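Local coordinates for protein putative mandelate racemase (Salmonella typhimurium, PDB 2O56) that is of unproven function but belongs to the magnesium-binding enolase superfamily and probably acts as a hydro-lyase (dehydratase), at residues 131-136 with 344-349; 246-251 with 271-276; 293-298 with 320-325. All coordinates share one frame; numbering follows the deposited sequence.

Contact 1: 131-136 with 344-349; sequences RTYASQ and FVIHEL
Thr132, Tyr133 and Ala134 pair in parallel with His347, Glu348 and Leu349, joining the first and last strands of the C-terminal barrel. Four backbone bonds alternate across the seam: His347 N to Arg131 O, Tyr133 N to His347 O, Leu349 N to Tyr133 O, and Ser135 N to Leu349 O. On the face that carries Tyr133 and Glu348, the tyrosine CG stands between its backbone N and carbonyl carbon (chi1 68°), and the ring lies against the partner strand. Glu348 CA sits over that ring, 4.0 Å from the centroid and 17° off the normal, a CH-pi contact. Ile346 CG2 meets the ring edge, 3.6 Å from Tyr133 CD2, while its other branch places CD1 over one face of the Arg131 guanidinium, 3.7 Å from Arg131 NE. Ser135 OG donates to the anti lone pair of Glu348 OE2 at 2.6 Å. On the opposite face, with His347, Thr132 CG2 lies 3.3 Å from Leu349 CB, tighter than usual carbon contact. Water 1 links Arg131 NH1 to Val345 O. Arg131 also forms salt bridges with Asp169 and Asp217, and Lys172 reaches both Glu348 OE2 and the Tyr133 hydroxyl, itself bonded to Gln321. Strand 170-173 flanks 131-136, helix 328-340 packs on Phe344 and His347, and Tyr373 of strand 372-373 meets Thr132, His347 and Leu349.

Contact 2: 246-251 with 271-276; sequences YEEPVM and AGERIY. With MG (magnesium ion), chain I.
Glu247 and Glu273 bring carboxylates to the magnesium site, one from the end of strand 246-247, the other from the loop after strand 269-271, and Glu221 supplies the third protein ligand. Glu247 OE2 binds the ion at 2.2 Å and Glu273 OE1 at 2.3 Å, their carboxylate planes 57° apart; waters 3 and 4 bind too. Glu247 OE1 is salt-bridged to Lys172 and also accepts from Gln294 NE2. This is the C-terminal rim of the barrel, where the enolase superfamily places its metal ligands. Glu248 beside them binds no ion in this chain, though it is a magnesium ligand in a structure of this protein. Its carboxylate stacks on that of Glu273, planes 6° apart, although Glu248 OE1 and Glu273 OE1, 3.2 Å apart, are both acceptors. A salt bridge probably eases this crowding: side-on, Arg274 NH2 meets Glu248 OE1 at 2.9 Å from above the carboxylate plane, while NE reaches the syn lone pair of Glu248 OE2 at 3.1 Å. Water 2 donates to Glu248 OE2 and accepts from Gly272 N and Arg274 N, joining the carboxylate to the type I turn from Gly272 to Ile275. Arg274 NH1 is bonded to Phe86 O of a neighbouring subunit.

Contact 3: 293-298 with 320-325; sequences IQPDIC and VQIHVC
His323 ND1 donates to Asp296 OD2 over only 2.6 Å, and it does so on the anti lone pair, away from the second carboxylate oxygen. The acceptor lies close to the plane of the imidazole, at its edge, while the carboxylate is turned 42° against the ring. His323 CG is anti to its backbone N (chi1 174°), which carries the ring across to the aspartate. The carboxylate is held at both oxygens: OD1 accepts from Cys298 N at 2.8 Å, closing an Asx turn, and OD2 also takes a bond from water 5, which is held by Cys325 N. Water 6 bridges Ile297 N and His323 O, linking the two backbones as well. Upstream, Gln321 N bonds to Ile293 O and His323 N to Pro295 O at 2.9 Å, the latter donor standing well above the carbonyl plane. The Gln294 and Gln321 side chains meet at an angle between these bonds. Gln294 NE2 donates to Gln321 OE1 at 2.8 Å, again from above the carbonyl plane, whereas Gln321 NE2 turns back to Ile322 O with an almost straight 177° bond. Gln321 OE1 also bonds to the hydroxyls of Tyr245 and Tyr133, and Gln294 NE2 to Glu247 of the metal site. Apolar contacts accompany the polar ones: Ile293 CG1 lies 3.9 Å from Val320 CG2, and Ile297 CD1 lies 4.0 Å from Ile322 CG2. Helix 302-314 packs against Ile293, Pro295 and Ile297. A histidine bonded to an aspartate just beyond the seventh and sixth barrel strands resembles the His-Asp pair at the same strands in mandelate racemase, and the side chain of His323, about 4 Å from the magnesium ion, is consistent with a place in the active site.

From the N terminus, residues 131-136 supply the first barrel strand, which waits more than two hundred residues for its partner. Within that span, contact 2 closes a short loop through helix 255-264, between the ends of the fourth and fifth strands. Contact 3 then does the same through helix 302-314, between the sixth and seventh, so contacts 2 and 3 run in series. Residues 344-349 finally close contact 1, enclosing both, and nothing crosses. The neighbours also touch directly: Ala271 O lies 2.9 Å from Gln294 N, and Val345 N lies 2.9 Å from Val320 O. Together they tie the barrel seam to the metal-bearing rim.

Contact 1: 131-136 with 344-349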
loop_
_atom_site.group_PDB
_atom_site.type_symbol
_atom_site.label_atom_id
_atom_site.label_comp_id
_atom_site.label_asym_id
_atom_site.label_seq_id
_atom_site.Cartn_x
_atom_site.Cartn_y
_atom_site.Cartn_z
ATOM N N ARG A 131 27.830 -24.741 -15.675
ATOM C CA ARG A 131 27.424 -24.267 -17.015
ATOM C C ARG A 131 27.867 -22.833 -17.304
ATOM O O ARG A 131 27.765 -21.963 -16.440
ATOM C CB ARG A 131 25.909 -24.363 -17.178
ATOM C CG ARG A 131 25.440 -24.027 -18.590
ATOM C CD ARG A 131 23.936 -23.912 -18.691
ATOM N NE ARG A 131 23.537 -23.545 -20.058
ATOM C CZ ARG A 131 22.379 -22.975 -20.365
ATOM N NH1 ARG A 131 21.504 -22.707 -19.396
ATOM N NH2 ARG A 131 22.099 -22.671 -21.634
ATOM N N THR A 132 28.340 -22.579 -18.523
ATOM C CA THR A 132 28.972 -21.296 -18.825
ATOM C C THR A 132 28.350 -20.675 -20.070
ATOM O O THR A 132 27.891 -21.387 -20.968
ATOM C CB THR A 132 30.508 -21.455 -18.948
ATOM O OG1 THR A 132 31.010 -22.040 -17.741
ATOM C CG2 THR A 132 31.181 -20.144 -19.131
ATOM N N TYR A 133 28.295 -19.348 -20.113
ATOM C CA TYR A 133 28.007 -18.658 -21.366
ATOM C C TYR A 133 29.191 -17.857 -21.895
ATOM O O TYR A 133 30.069 -17.454 -21.133
ATOM C CB TYR A 133 26.736 -17.809 -21.284
ATOM C CG TYR A 133 26.760 -16.576 -20.388
ATOM C CD1 TYR A 133 27.306 -15.370 -20.829
ATOM C CD2 TYR A 133 26.182 -16.608 -19.122
ATOM C CE1 TYR A 133 27.302 -14.220 -20.010
ATOM C CE2 TYR A 133 26.168 -15.466 -18.295
ATOM C CZ TYR A 133 26.724 -14.276 -18.758
ATOM O OH TYR A 133 26.720 -13.141 -17.968
ATOM N N ALA A 134 29.205 -17.654 -23.212
ATOM C CA ALA A 134 30.182 -16.794 -23.873
ATOM C C ALA A 134 29.696 -15.357 -23.773
ATOM O O ALA A 134 28.641 -15.020 -24.309
ATOM C CB ALA A 134 30.311 -17.191 -25.349
ATOM N N SER A 135 30.450 -14.518 -23.068
ATOM C CA SER A 135 29.958 -13.182 -22.675
ATOM C C SER A 135 30.477 -12.111 -23.637
ATOM O O SER A 135 31.617 -12.190 -24.098
ATOM C CB SER A 135 30.422 -12.840 -21.255
ATOM O OG SER A 135 29.735 -11.695 -20.744
ATOM N N GLN A 136 29.628 -11.120 -23.925
ATOM C CA GLN A 136 29.972 -9.922 -24.707
ATOM C C GLN A 136 30.417 -10.141 -26.166
ATOM O O GLN A 136 31.477 -9.669 -26.587
ATOM C CB GLN A 136 30.921 -8.973 -23.953
ATOM C CG GLN A 136 30.626 -8.774 -22.447
ATOM C CD GLN A 136 29.336 -7.990 -22.128
ATOM O OE1 GLN A 136 28.546 -7.654 -23.010
ATOM N NE2 GLN A 136 29.128 -7.708 -20.844
ATOM N N PHE A 344 21.995 -21.574 -8.202
ATOM C CA PHE A 344 22.867 -21.157 -9.292
ATOM C C PHE A 344 22.110 -21.330 -10.609
ATOM O O PHE A 344 21.408 -22.324 -10.763
ATOM C CB PHE A 344 24.114 -22.048 -9.281
ATOM C CG PHE A 344 24.952 -21.947 -10.513
ATOM C CD1 PHE A 344 25.735 -20.827 -10.753
ATOM C CD2 PHE A 344 24.960 -22.979 -11.446
ATOM C CE1 PHE A 344 26.514 -20.748 -11.881
ATOM C CE2 PHE A 344 25.747 -22.902 -12.572
ATOM C CZ PHE A 344 26.517 -21.792 -12.795
ATOM N N VAL A 345 22.305 -20.419 -11.547
ATOM C CA VAL A 345 21.888 -20.595 -12.925
ATOM C C VAL A 345 22.973 -20.822 -13.974
ATOM O O VAL A 345 22.944 -21.791 -14.626
ATOM C CB VAL A 345 20.838 -19.580 -13.429
ATOM C CG1 VAL A 345 21.239 -18.184 -13.216
ATOM C CG2 VAL A 345 20.452 -19.829 -14.925
ATOM N N ILE A 346 23.880 -19.878 -14.129
ATOM C CA ILE A 346 24.892 -19.933 -15.187
ATOM C C ILE A 346 26.126 -19.107 -14.796
ATOM O O ILE A 346 26.038 -18.230 -13.933
ATOM C CB ILE A 346 24.292 -19.586 -16.589
ATOM C CG1 ILE A 346 25.128 -20.178 -17.734
ATOM C CG2 ILE A 346 23.999 -18.098 -16.745
ATOM C CD1 ILE A 346 24.415 -20.122 -19.106
ATOM N N HIS A 347 27.284 -19.440 -15.364
ATOM C CA HIS A 347 28.528 -18.706 -15.131
ATOM C C HIS A 347 28.871 -17.834 -16.352
ATOM O O HIS A 347 28.560 -18.196 -17.496
ATOM C CB HIS A 347 29.658 -19.710 -14.819
ATOM C CG HIS A 347 31.002 -19.092 -14.560
ATOM N ND1 HIS A 347 31.496 -18.886 -13.286
ATOM C CD2 HIS A 347 31.974 -18.676 -15.411
ATOM C CE1 HIS A 347 32.697 -18.340 -13.367
ATOM N NE2 HIS A 347 33.007 -18.194 -14.643
ATOM N N GLU A 348 29.505 -16.689 -16.103
ATOM C CA GLU A 348 29.880 -15.746 -17.162
ATOM C C GLU A 348 31.331 -15.916 -17.602
ATOM O O GLU A 348 32.246 -15.758 -16.799
ATOM C CB GLU A 348 29.681 -14.296 -16.692
ATOM C CG GLU A 348 30.145 -13.239 -17.700
ATOM C CD GLU A 348 29.769 -11.808 -17.306
ATOM O OE1 GLU A 348 29.640 -11.539 -16.094
ATOM O OE2 GLU A 348 29.622 -10.950 -18.211
ATOM N N LEU A 349 31.543 -16.176 -18.888
ATOM C CA LEU A 349 32.908 -16.272 -19.412
ATOM C C LEU A 349 33.234 -15.212 -20.455
ATOM O O LEU A 349 32.648 -15.197 -21.541
ATOM C CB LEU A 349 33.184 -17.663 -19.989
ATOM C CG LEU A 349 34.546 -17.836 -20.669
ATOM C CD1 LEU A 349 35.616 -18.148 -19.655
ATOM C CD2 LEU A 349 34.470 -18.911 -21.706
HETATM O O HOH W 1 21.559 -23.054 -16.415
#

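Contact 2: 246-251 with 271-276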
loop_
_atom_site.group_PDB
_atom_site.type_symbol
_atom_site.label_atom_id
_atom_site.label_comp_id
_atom_site.label_asym_id
_atom_site.label_seq_id
_atom_site.Cartn_x
_atom_site.Cartn_y
_atom_site.Cartn_z
ATOM N N TYR A 246 17.390 -10.418 -19.253
ATOM C CA TYR A 246 17.609 -9.085 -19.790
ATOM C C TYR A 246 18.407 -8.346 -18.715
ATOM O O TYR A 246 17.876 -8.103 -17.645
ATOM C CB TYR A 246 16.238 -8.417 -19.936
ATOM C CG TYR A 246 16.188 -7.104 -20.707
ATOM C CD1 TYR A 246 17.109 -6.815 -21.711
ATOM C CD2 TYR A 246 15.188 -6.158 -20.434
ATOM C CE1 TYR A 246 17.043 -5.625 -22.423
ATOM C CE2 TYR A 246 15.111 -4.952 -21.148
ATOM C CZ TYR A 246 16.040 -4.695 -22.134
ATOM O OH TYR A 246 15.978 -3.518 -22.828
ATOM N N GLU A 247 19.669 -8.011 -18.993
ATOM C CA GLU A 247 20.645 -7.668 -17.951
ATOM C C GLU A 247 20.866 -6.157 -17.826
ATOM O O GLU A 247 21.097 -5.457 -18.817
ATOM C CB GLU A 247 22.003 -8.375 -18.201
ATOM C CG GLU A 247 23.088 -7.919 -17.255
ATOM C CD GLU A 247 24.371 -8.712 -17.357
ATOM O OE1 GLU A 247 24.350 -9.890 -17.782
ATOM O OE2 GLU A 247 25.419 -8.143 -17.002
ATOM N N GLU A 248 20.797 -5.658 -16.597
ATOM C CA GLU A 248 20.971 -4.236 -16.322
ATOM C C GLU A 248 20.253 -3.280 -17.279
ATOM O O GLU A 248 20.892 -2.390 -17.848
ATOM C CB GLU A 248 22.474 -3.898 -16.299
ATOM C CG GLU A 248 23.201 -4.409 -15.060
ATOM C CD GLU A 248 24.417 -3.584 -14.729
ATOM O OE1 GLU A 248 25.343 -3.574 -15.553
ATOM O OE2 GLU A 248 24.450 -2.945 -13.650
ATOM N N PRO A 249 18.922 -3.430 -17.446
ATOM C CA PRO A 249 18.245 -2.509 -18.359
ATOM C C PRO A 249 18.357 -1.048 -17.871
ATOM O O PRO A 249 18.324 -0.106 -18.659
ATOM C CB PRO A 249 16.790 -2.983 -18.297
ATOM C CG PRO A 249 16.664 -3.684 -16.971
ATOM C CD PRO A 249 17.972 -4.352 -16.788
ATOM N N VAL A 250 18.525 -0.858 -16.569
ATOM C CA VAL A 250 18.537 0.490 -16.023
ATOM C C VAL A 250 19.453 0.440 -14.769
ATOM O O VAL A 250 19.668 -0.629 -14.199
ATOM C CB VAL A 250 17.078 0.946 -15.683
ATOM C CG1 VAL A 250 16.462 0.080 -14.545
ATOM C CG2 VAL A 250 17.039 2.403 -15.291
ATOM N N MET A 251 20.037 1.570 -14.382
ATOM C CA MET A 251 20.878 1.621 -13.177
ATOM C C MET A 251 20.037 1.376 -11.912
ATOM O O MET A 251 18.826 1.555 -11.961
ATOM C CB MET A 251 21.593 2.976 -13.110
ATOM C CG MET A 251 20.695 4.158 -12.840
ATOM S SD MET A 251 21.607 5.725 -12.900
ATOM C CE MET A 251 20.269 6.895 -12.671
ATOM N N ALA A 271 20.340 -8.181 -12.659
ATOM C CA ALA A 271 21.201 -7.069 -12.315
ATOM C C ALA A 271 21.964 -7.522 -11.101
ATOM O O ALA A 271 21.585 -8.515 -10.472
ATOM C CB ALA A 271 20.377 -5.820 -11.980
ATOM N N GLY A 272 23.027 -6.791 -10.767
ATOM C CA GLY A 272 23.711 -7.019 -9.506
ATOM C C GLY A 272 25.175 -6.605 -9.472
ATOM O O GLY A 272 25.740 -6.405 -8.400
ATOM N N GLU A 273 25.803 -6.447 -10.633
ATOM C CA GLU A 273 27.211 -6.033 -10.627
ATOM C C GLU A 273 27.429 -4.667 -9.971
ATOM O O GLU A 273 28.519 -4.385 -9.453
ATOM C CB GLU A 273 27.836 -6.098 -12.023
ATOM C CG GLU A 273 27.268 -5.140 -13.045
ATOM C CD GLU A 273 27.670 -5.529 -14.450
ATOM O OE1 GLU A 273 26.917 -6.287 -15.096
ATOM O OE2 GLU A 273 28.747 -5.105 -14.909
ATOM N N ARG A 274 26.379 -3.841 -9.969
ATOM C CA ARG A 274 26.416 -2.537 -9.337
ATOM C C ARG A 274 25.438 -2.349 -8.188
ATOM O O ARG A 274 25.067 -1.231 -7.849
ATOM C CB ARG A 274 26.281 -1.437 -10.377
ATOM C CG ARG A 274 27.571 -1.241 -11.178
ATOM C CD ARG A 274 27.361 -0.208 -12.232
ATOM N NE ARG A 274 26.685 -0.779 -13.395
ATOM C CZ ARG A 274 26.624 -0.180 -14.574
ATOM N NH1 ARG A 274 27.188 1.010 -14.730
ATOM N NH2 ARG A 274 26.005 -0.765 -15.587
ATOM N N ILE A 275 25.079 -3.457 -7.557
ATOM C CA ILE A 275 24.253 -3.492 -6.356
ATOM C C ILE A 275 25.045 -4.232 -5.265
ATOM O O ILE A 275 25.552 -5.334 -5.488
ATOM C CB ILE A 275 22.967 -4.290 -6.646
ATOM C CG1 ILE A 275 22.185 -3.691 -7.820
ATOM C CG2 ILE A 275 22.078 -4.321 -5.448
ATOM C CD1 ILE A 275 20.923 -4.561 -8.251
ATOM N N TYR A 276 25.175 -3.615 -4.098
ATOM C CA TYR A 276 26.160 -4.058 -3.109
ATOM C C TYR A 276 25.524 -4.441 -1.788
ATOM O O TYR A 276 24.678 -3.713 -1.266
ATOM C CB TYR A 276 27.226 -2.971 -2.883
ATOM C CG TYR A 276 27.649 -2.273 -4.139
ATOM C CD1 TYR A 276 28.222 -2.989 -5.198
ATOM C CD2 TYR A 276 27.453 -0.909 -4.292
ATOM C CE1 TYR A 276 28.599 -2.374 -6.377
ATOM C CE2 TYR A 276 27.826 -0.275 -5.483
ATOM C CZ TYR A 276 28.400 -1.031 -6.516
ATOM O OH TYR A 276 28.803 -0.414 -7.672
HETATM MG MG MG I . 27.171 -6.835 -17.272
HETATM O O HOH W 2 23.687 -3.868 -11.393
HETATM O O HOH W 3 28.958 -8.152 -17.321
HETATM O O HOH W 4 25.799 -4.862 -17.433
#

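Contact 3: 293-298 with 320-325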
loop_
_atom_site.group_PDB
_atom_site.type_symbol
_atom_site.label_atom_id
_atom_site.label_comp_id
_atom_site.label_asym_id
_atom_site.label_seq_id
_atom_site.Cartn_x
_atom_site.Cartn_y
_atom_site.Cartn_z
ATOM N N ILE A 293 20.008 -12.604 -10.003
ATOM C CA ILE A 293 20.924 -11.649 -9.384
ATOM C C ILE A 293 22.380 -11.944 -9.750
ATOM O O ILE A 293 22.769 -13.106 -9.926
ATOM C CB ILE A 293 20.710 -11.523 -7.854
ATOM C CG1 ILE A 293 21.019 -12.842 -7.153
ATOM C CG2 ILE A 293 19.256 -11.040 -7.545
ATOM C CD1 ILE A 293 21.383 -12.649 -5.688
ATOM N N GLN A 294 23.169 -10.882 -9.896
ATOM C CA GLN A 294 24.511 -10.999 -10.445
ATOM C C GLN A 294 25.574 -10.301 -9.611
ATOM O O GLN A 294 26.329 -9.487 -10.156
ATOM C CB GLN A 294 24.562 -10.459 -11.876
ATOM C CG GLN A 294 23.465 -11.014 -12.774
ATOM C CD GLN A 294 23.429 -10.332 -14.115
ATOM O OE1 GLN A 294 23.252 -9.134 -14.198
ATOM N NE2 GLN A 294 23.612 -11.097 -15.174
ATOM N N PRO A 295 25.663 -10.632 -8.301
ATOM C CA PRO A 295 26.705 -9.984 -7.535
ATOM C C PRO A 295 28.064 -10.433 -8.041
ATOM O O PRO A 295 28.235 -11.587 -8.439
ATOM C CB PRO A 295 26.462 -10.469 -6.088
ATOM C CG PRO A 295 25.683 -11.764 -6.240
ATOM C CD PRO A 295 24.886 -11.606 -7.504
ATOM N N ASP A 296 28.999 -9.496 -8.061
ATOM C CA ASP A 296 30.411 -9.785 -8.308
ATOM C C ASP A 296 31.048 -9.966 -6.926
ATOM O O ASP A 296 30.950 -9.080 -6.095
ATOM C CB ASP A 296 31.006 -8.572 -9.053
ATOM C CG ASP A 296 32.467 -8.772 -9.483
ATOM O OD1 ASP A 296 33.314 -9.111 -8.645
ATOM O OD2 ASP A 296 32.779 -8.538 -10.668
ATOM N N ILE A 297 31.686 -11.107 -6.670
ATOM C CA ILE A 297 32.250 -11.363 -5.342
ATOM C C ILE A 297 33.345 -10.343 -5.011
ATOM O O ILE A 297 33.544 -10.017 -3.854
ATOM C CB ILE A 297 32.738 -12.845 -5.182
ATOM C CG1 ILE A 297 31.544 -13.799 -5.184
ATOM C CG2 ILE A 297 33.544 -13.076 -3.872
ATOM C CD1 ILE A 297 31.884 -15.225 -5.633
ATOM N N CYS A 298 34.015 -9.814 -6.038
ATOM C CA CYS A 298 35.156 -8.906 -5.871
ATOM C C CYS A 298 34.733 -7.444 -5.766
ATOM O O CYS A 298 35.554 -6.586 -5.417
ATOM C CB CYS A 298 36.147 -9.062 -7.026
ATOM S SG CYS A 298 36.835 -10.728 -7.232
ATOM N N VAL A 320 21.163 -17.258 -9.415
ATOM C CA VAL A 320 22.377 -16.471 -9.286
ATOM C C VAL A 320 23.311 -16.768 -10.446
ATOM O O VAL A 320 23.622 -17.928 -10.728
ATOM C CB VAL A 320 23.099 -16.772 -7.969
ATOM C CG1 VAL A 320 24.351 -15.915 -7.831
ATOM C CG2 VAL A 320 22.150 -16.566 -6.779
ATOM N N GLN A 321 23.741 -15.706 -11.119
ATOM C CA GLN A 321 24.884 -15.755 -12.005
ATOM C C GLN A 321 25.900 -14.761 -11.469
ATOM O O GLN A 321 25.712 -13.569 -11.636
ATOM C CB GLN A 321 24.458 -15.313 -13.416
ATOM C CG GLN A 321 25.663 -15.194 -14.375
ATOM C CD GLN A 321 25.772 -13.843 -15.038
ATOM O OE1 GLN A 321 24.955 -13.486 -15.899
ATOM N NE2 GLN A 321 26.797 -13.099 -14.679
ATOM N N ILE A 322 26.963 -15.240 -10.829
ATOM C CA ILE A 322 28.025 -14.361 -10.352
ATOM C C ILE A 322 28.540 -13.510 -11.506
ATOM O O ILE A 322 28.789 -14.018 -12.602
ATOM C CB ILE A 322 29.181 -15.152 -9.659
ATOM C CG1 ILE A 322 28.641 -15.965 -8.476
ATOM C CG2 ILE A 322 30.266 -14.206 -9.098
ATOM C CD1 ILE A 322 27.999 -15.125 -7.379
ATOM N N HIS A 323 28.645 -12.206 -11.282
ATOM C CA HIS A 323 29.304 -11.340 -12.248
ATOM C C HIS A 323 30.810 -11.558 -12.172
ATOM O O HIS A 323 31.405 -11.431 -11.107
ATOM C CB HIS A 323 28.985 -9.865 -12.011
ATOM C CG HIS A 323 29.766 -8.945 -12.894
ATOM N ND1 HIS A 323 30.958 -8.373 -12.502
ATOM C CD2 HIS A 323 29.565 -8.556 -14.173
ATOM C CE1 HIS A 323 31.445 -7.652 -13.496
ATOM N NE2 HIS A 323 30.615 -7.739 -14.521
ATOM N N VAL A 324 31.426 -11.894 -13.300
ATOM C CA VAL A 324 32.870 -12.090 -13.339
ATOM C C VAL A 324 33.484 -11.259 -14.458
ATOM O O VAL A 324 33.267 -11.540 -15.638
ATOM C CB VAL A 324 33.260 -13.586 -13.537
ATOM C CG1 VAL A 324 34.783 -13.753 -13.514
ATOM C CG2 VAL A 324 32.656 -14.458 -12.453
ATOM N N CYS A 325 34.263 -10.251 -14.081
ATOM C CA CYS A 325 35.119 -9.529 -15.038
ATOM C C CYS A 325 36.404 -9.049 -14.363
ATOM O O CYS A 325 36.594 -7.855 -14.114
ATOM C CB CYS A 325 34.363 -8.346 -15.653
ATOM S SG CYS A 325 35.136 -7.665 -17.168
HETATM O O HOH W 5 35.119 -9.836 -11.153
HETATM O O HOH W 6 33.073 -12.391 -8.947
#